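Local coordinates for protein 2-C-methyl-D-erythritol 2,4-cyclodiphosphate synthase (Thermus thermophilus, PDB 1IV2) that converts 4-diphosphocytidyl-2-C-methyl-D-erythritol 2-phosphate to 2-C-methyl-D-erythritol 2,4-cyclodiphosphate with release of CMP, a step in making isoprenoid building blocks, at residues L18-L23 / L96-D101; R72-L77 / L116-R121. The protein carries 3 engineered substitutions. One frame throughout, in Å; residues are numbered along the deposited sequence.

Interaction 1: residues L18-L23 / L96-D101. With CDP (cytidine-5'-diphosphate), chain M.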
# COMPACT_ATOMS: atom_id res chain seq x y z
N LEU A 18 21.15 -5.61 -10.55
CA LEU A 18 19.79 -5.23 -10.18
C LEU A 18 18.84 -6.23 -10.81
O LEU A 18 18.85 -6.32 -12.03
CB LEU A 18 19.43 -3.82 -10.66
CG LEU A 18 17.96 -3.44 -10.39
CD1 LEU A 18 17.70 -3.37 -8.89
CD2 LEU A 18 17.61 -2.13 -11.09
N TYR A 19 18.05 -6.94 -10.04
CA TYR A 19 17.02 -7.84 -10.53
C TYR A 19 15.65 -7.28 -10.18
O TYR A 19 15.46 -7.03 -8.98
CB TYR A 19 17.18 -9.22 -9.86
CG TYR A 19 18.54 -9.77 -10.24
CD1 TYR A 19 18.69 -10.22 -11.55
CD2 TYR A 19 19.61 -9.84 -9.36
CE1 TYR A 19 19.91 -10.73 -11.96
CE2 TYR A 19 20.83 -10.35 -9.77
CZ TYR A 19 20.96 -10.80 -11.08
OH TYR A 19 22.15 -11.32 -11.56
N LEU A 20 14.80 -7.12 -11.17
CA LEU A 20 13.42 -6.70 -11.01
C LEU A 20 12.48 -7.46 -11.95
O LEU A 20 12.78 -7.59 -13.14
CB LEU A 20 13.25 -5.19 -11.25
CG LEU A 20 13.78 -4.33 -10.09
CD1 LEU A 20 13.83 -2.87 -10.53
CD2 LEU A 20 12.97 -4.49 -8.82
N CYS A 21 11.38 -7.95 -11.38
CA CYS A 21 10.40 -8.69 -12.17
C CYS A 21 11.03 -9.91 -12.84
O CYS A 21 10.58 -10.29 -13.92
CB CYS A 21 9.77 -7.78 -13.24
SG CYS A 21 8.90 -6.33 -12.53
N GLY A 22 12.05 -10.51 -12.24
CA GLY A 22 12.72 -11.66 -12.82
C GLY A 22 13.79 -11.36 -13.85
O GLY A 22 14.43 -12.28 -14.35
N LEU A 23 14.02 -10.09 -14.19
CA LEU A 23 15.03 -9.70 -15.15
C LEU A 23 16.27 -9.02 -14.56
O LEU A 23 16.23 -8.35 -13.53
CB LEU A 23 14.43 -8.71 -16.16
CG LEU A 23 13.20 -9.13 -16.95
CD1 LEU A 23 12.86 -8.03 -17.96
CD2 LEU A 23 13.38 -10.46 -17.68
N LEU A 96 1.14 -3.46 -9.19
CA LEU A 96 2.16 -3.17 -8.20
C LEU A 96 2.91 -1.90 -8.58
O LEU A 96 2.87 -1.48 -9.73
CB LEU A 96 3.11 -4.36 -8.05
CG LEU A 96 4.02 -4.56 -9.26
CD1 LEU A 96 5.24 -5.36 -8.81
CD2 LEU A 96 3.26 -5.24 -10.38
N VAL A 97 3.60 -1.33 -7.61
CA VAL A 97 4.33 -0.07 -7.77
C VAL A 97 5.78 -0.30 -7.39
O VAL A 97 6.00 -0.82 -6.28
CB VAL A 97 3.71 1.00 -6.86
CG1 VAL A 97 4.50 2.29 -6.99
CG2 VAL A 97 2.24 1.26 -7.19
N LEU A 98 6.75 0.05 -8.20
CA LEU A 98 8.15 -0.00 -7.79
C LEU A 98 8.66 1.43 -7.60
O LEU A 98 8.46 2.22 -8.53
CB LEU A 98 9.10 -0.62 -8.80
CG LEU A 98 8.65 -1.97 -9.36
CD1 LEU A 98 9.62 -2.42 -10.44
CD2 LEU A 98 8.56 -2.96 -8.22
N THR A 99 9.26 1.64 -6.44
CA THR A 99 9.79 2.93 -6.05
C THR A 99 11.31 2.85 -5.94
O THR A 99 11.88 2.12 -5.13
CB THR A 99 9.19 3.40 -4.70
OG1 THR A 99 7.77 3.43 -4.80
CG2 THR A 99 9.64 4.83 -4.38
N LEU A 100 11.98 3.60 -6.80
CA LEU A 100 13.44 3.68 -6.78
C LEU A 100 13.86 4.92 -7.58
O LEU A 100 13.21 5.31 -8.57
CB LEU A 100 14.07 2.39 -7.30
CG LEU A 100 14.09 2.14 -8.80
CD1 LEU A 100 14.91 0.92 -9.19
CD2 LEU A 100 12.67 1.98 -9.31
N ASP A 101 14.93 5.57 -7.15
CA ASP A 101 15.34 6.80 -7.82
C ASP A 101 16.01 6.50 -9.15
O ASP A 101 15.76 7.20 -10.13
CB ASP A 101 16.30 7.62 -6.98
CG ASP A 101 15.79 8.05 -5.61
OD1 ASP A 101 14.63 7.79 -5.26
OD2 ASP A 101 16.59 8.66 -4.85
O3B CDP M . 6.78 13.71 -9.73
PB CDP M . 6.09 12.55 -10.35
O1B CDP M . 4.85 12.45 -9.51
O2B CDP M . 5.73 12.96 -11.80
O3A CDP M . 6.70 11.17 -10.51
PA CDP M . 8.21 10.76 -10.27
O1A CDP M . 8.49 9.86 -9.00
O2A CDP M . 9.14 11.84 -10.46
O5' CDP M . 8.33 9.76 -11.53
C5' CDP M . 8.14 10.27 -12.82
C4' CDP M . 8.08 9.13 -13.72
O4' CDP M . 9.28 8.38 -13.97
C3' CDP M . 7.00 8.05 -13.41
O3' CDP M . 5.59 8.35 -13.56
C2' CDP M . 7.58 6.80 -14.03
O2' CDP M . 7.17 7.07 -15.34
C1' CDP M . 8.95 7.13 -14.51
N1 CDP M . 9.99 6.42 -13.59
C2 CDP M . 10.93 5.51 -14.22
O2 CDP M . 10.89 5.30 -15.44
N3 CDP M . 11.86 4.86 -13.50
C4 CDP M . 11.99 5.05 -12.08
N4 CDP M . 12.95 4.38 -11.42
C5 CDP M . 11.10 5.94 -11.38
C6 CDP M . 10.16 6.57 -12.17
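Leu100 and Leu20 reach toward each other tip to tip, their CD1 methyls 4.2 Å apart, in a buried layer of leucines. From Leu100 CB, which points toward residues 18-23, the chain turns to CG between the backbone N and the carbonyl carbon (chi1 77°). CG lies 3.6 Å from N4 of the bound CDP. One branch, CD1, goes on to Leu20 and just reaches Leu18 CD2; the other, CD2, approaches the cytosine amino group, 3.2 Å from CDP N4. That same amino group donates a nearly straight hydrogen bond of 3.0 Å (164°) to Leu100 O, so the backbone accepts from it while the CD2 methyl packs tightly alongside. Replacing Leu100 with an alanine would take away both branches and is likely to open a gap beside the cytosine amino group, with Leu20 left to pack on Leu98 alone among residues 96-101. Two residues earlier, Leu98 CD1 packs on Leu20 CD1 at 4.2 Å and, more loosely, on Cys21 SG. Residues 20-23 form a type I' turn, the tip of a two-stranded hairpin packed against strand 91-99. Asp56 of a second subunit also binds this CDP, marking the intersubunit cytidine pocket of an IspF trimer.

Interaction 2: residues R72-L77 / L116-R121. Engineered in segment 116-121: Met120 (natural residue Leu).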
# COMPACT_ATOMS: atom_id res chain seq x y z
N ARG A 72 16.81 -18.20 -7.64
CA ARG A 72 16.25 -16.91 -8.04
C ARG A 72 14.83 -16.75 -7.51
O ARG A 72 14.10 -17.71 -7.27
CB ARG A 72 16.18 -16.73 -9.55
CG ARG A 72 17.21 -17.32 -10.47
CD ARG A 72 16.61 -17.28 -11.87
NE ARG A 72 17.61 -17.26 -12.92
CZ ARG A 72 17.41 -16.81 -14.16
NH1 ARG A 72 16.26 -16.32 -14.61
NH2 ARG A 72 18.44 -16.86 -14.99
N SER A 73 14.39 -15.51 -7.35
CA SER A 73 13.08 -15.31 -6.72
C SER A 73 11.89 -15.78 -7.54
O SER A 73 10.79 -16.02 -7.01
CB SER A 73 12.98 -13.79 -6.40
OG SER A 73 14.04 -13.53 -5.48
N GLU A 74 12.03 -15.94 -8.86
CA GLU A 74 10.95 -16.51 -9.67
C GLU A 74 10.56 -17.91 -9.20
O GLU A 74 9.43 -18.39 -9.32
CB GLU A 74 11.36 -16.56 -11.15
CG GLU A 74 10.47 -17.42 -12.03
CD GLU A 74 10.80 -17.36 -13.51
OE1 GLU A 74 11.77 -16.66 -13.86
OE2 GLU A 74 10.12 -18.02 -14.32
N VAL A 75 11.56 -18.62 -8.63
CA VAL A 75 11.30 -19.96 -8.15
C VAL A 75 10.25 -19.90 -7.05
O VAL A 75 9.30 -20.67 -6.98
CB VAL A 75 12.60 -20.63 -7.66
CG1 VAL A 75 12.32 -21.81 -6.75
CG2 VAL A 75 13.43 -21.09 -8.85
N PHE A 76 10.44 -18.94 -6.17
CA PHE A 76 9.53 -18.76 -5.04
C PHE A 76 8.15 -18.36 -5.55
O PHE A 76 7.16 -18.87 -5.04
CB PHE A 76 10.03 -17.67 -4.08
CG PHE A 76 11.48 -17.85 -3.68
CD1 PHE A 76 11.99 -19.14 -3.57
CD2 PHE A 76 12.28 -16.76 -3.44
CE1 PHE A 76 13.31 -19.35 -3.25
CE2 PHE A 76 13.62 -16.97 -3.13
CZ PHE A 76 14.14 -18.25 -3.02
N LEU A 77 8.13 -17.44 -6.53
CA LEU A 77 6.85 -16.99 -7.07
C LEU A 77 6.09 -18.17 -7.68
O LEU A 77 4.91 -18.37 -7.40
CB LEU A 77 7.00 -15.88 -8.11
CG LEU A 77 5.65 -15.39 -8.67
CD1 LEU A 77 5.02 -14.31 -7.80
CD2 LEU A 77 5.84 -14.89 -10.09
N LEU A 116 6.45 -10.31 -16.19
CA LEU A 116 5.35 -10.62 -15.27
C LEU A 116 4.24 -11.38 -15.98
O LEU A 116 3.63 -12.29 -15.42
CB LEU A 116 4.78 -9.33 -14.67
CG LEU A 116 5.81 -8.59 -13.79
CD1 LEU A 116 5.23 -7.32 -13.19
CD2 LEU A 116 6.32 -9.55 -12.71
N SER A 117 4.00 -10.99 -17.23
CA SER A 117 2.86 -11.63 -17.92
C SER A 117 3.10 -13.12 -18.11
O SER A 117 2.23 -13.98 -17.93
CB SER A 117 2.65 -10.94 -19.27
OG SER A 117 1.74 -11.67 -20.07
N ARG A 118 4.34 -13.39 -18.51
CA ARG A 118 4.79 -14.77 -18.72
C ARG A 118 4.85 -15.59 -17.45
O ARG A 118 4.31 -16.69 -17.37
CB ARG A 118 6.17 -14.74 -19.41
CG ARG A 118 6.48 -16.09 -20.07
CD ARG A 118 7.81 -16.04 -20.82
NE ARG A 118 8.84 -15.75 -19.83
CZ ARG A 118 9.62 -16.62 -19.20
NH1 ARG A 118 9.53 -17.92 -19.45
NH2 ARG A 118 10.49 -16.13 -18.33
N LEU A 119 5.52 -15.08 -16.42
CA LEU A 119 5.68 -15.77 -15.15
C LEU A 119 4.32 -16.05 -14.52
O LEU A 119 4.06 -17.14 -14.00
CB LEU A 119 6.54 -14.91 -14.20
CG LEU A 119 8.05 -15.06 -14.32
CD1 LEU A 119 8.48 -15.11 -15.78
CD2 LEU A 119 8.81 -13.96 -13.58
N MET A 120 3.42 -15.08 -14.54
CA MET A 120 2.08 -15.25 -13.89
C MET A 120 0.93 -15.80 -14.74
O MET A 120 -0.10 -15.93 -14.23
CB MET A 120 1.55 -13.92 -13.36
CG MET A 120 2.47 -13.33 -12.30
SD MET A 120 1.72 -12.02 -11.38
CE MET A 120 2.09 -12.22 -9.66
N ARG A 121 1.28 -15.90 -16.03
CA ARG A 121 0.32 -16.40 -16.99
C ARG A 121 -0.88 -15.46 -17.00
O ARG A 121 -2.05 -15.83 -16.98
CB ARG A 121 -0.10 -17.86 -16.70
CG ARG A 121 1.09 -18.82 -16.85
CD ARG A 121 0.59 -20.28 -16.84
NE ARG A 121 -0.01 -20.51 -15.54
CZ ARG A 121 -1.27 -20.58 -15.13
NH1 ARG A 121 -2.31 -20.45 -15.94
NH2 ARG A 121 -1.49 -20.80 -13.83
O HOH W 1 12.55 -16.70 -16.39
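Glu74 lays its extended side chain across Leu119 at about a right angle, the carboxylate resting on the leucine branches: OE2 is 3.6 Å from Leu119 CG, and CG of Glu74 lies on the same isobutyl group. This is helix-on-helix packing in the helical layer of an alpha/beta fold, with the axes of segments 73-77 and 116-120 inclined at 48° and 11.4 Å apart at their closest. Side chains fill the distance between them. Leu77, with CG anti to its own N (chi1 -179°), spreads two branches: CD2 meets Leu119 CB at 4.2 Å, while CD1 meets CE of Met120, an engineered residue whose bent chain brings the methyl in at 4.1 Å. Leu77 also packs on Thr45 and Leu48 of helix 39-51, so a third helix closes the apolar side. Helix 109-120 closes with a Schellman motif at Arg121. Beyond the carboxylate the contact becomes polar. Glu74 OE2 is held by a salt bridge to Arg78 NE, and Arg118 comes near as a charge without a direct bond. A water completes the link, lying in the guanidinium plane at its edge, accepting from Arg118 NH2 at 2.9 Å and donating to Glu74 OE1 at 2.6 Å.

Helix 109-120 joins the two contacts, whose centres lie 13 Å apart. Leu116 CD1 packs on Cys21 SG at 3.9 Å and on Leu96 CD2 at 4.0 Å, so one methyl touches both halves of interaction 1, while Leu119 CD2 comes within 4.1 Å of Cys21 O. The two differ in their relation to the ligands. Interaction 1 touches a bound cytosine directly. Interaction 2 stands back, the side chain of Leu77 being about 13 Å from another bound CDP and about 12 Å from a magnesium ion, yet Ser73 OG of its first helix is hydrogen-bonded to His42 NE2, a predicted metal ligand. The apolar packing through Leu116 thus runs from the leucines behind the cytosine of interaction 1 into the helical layer.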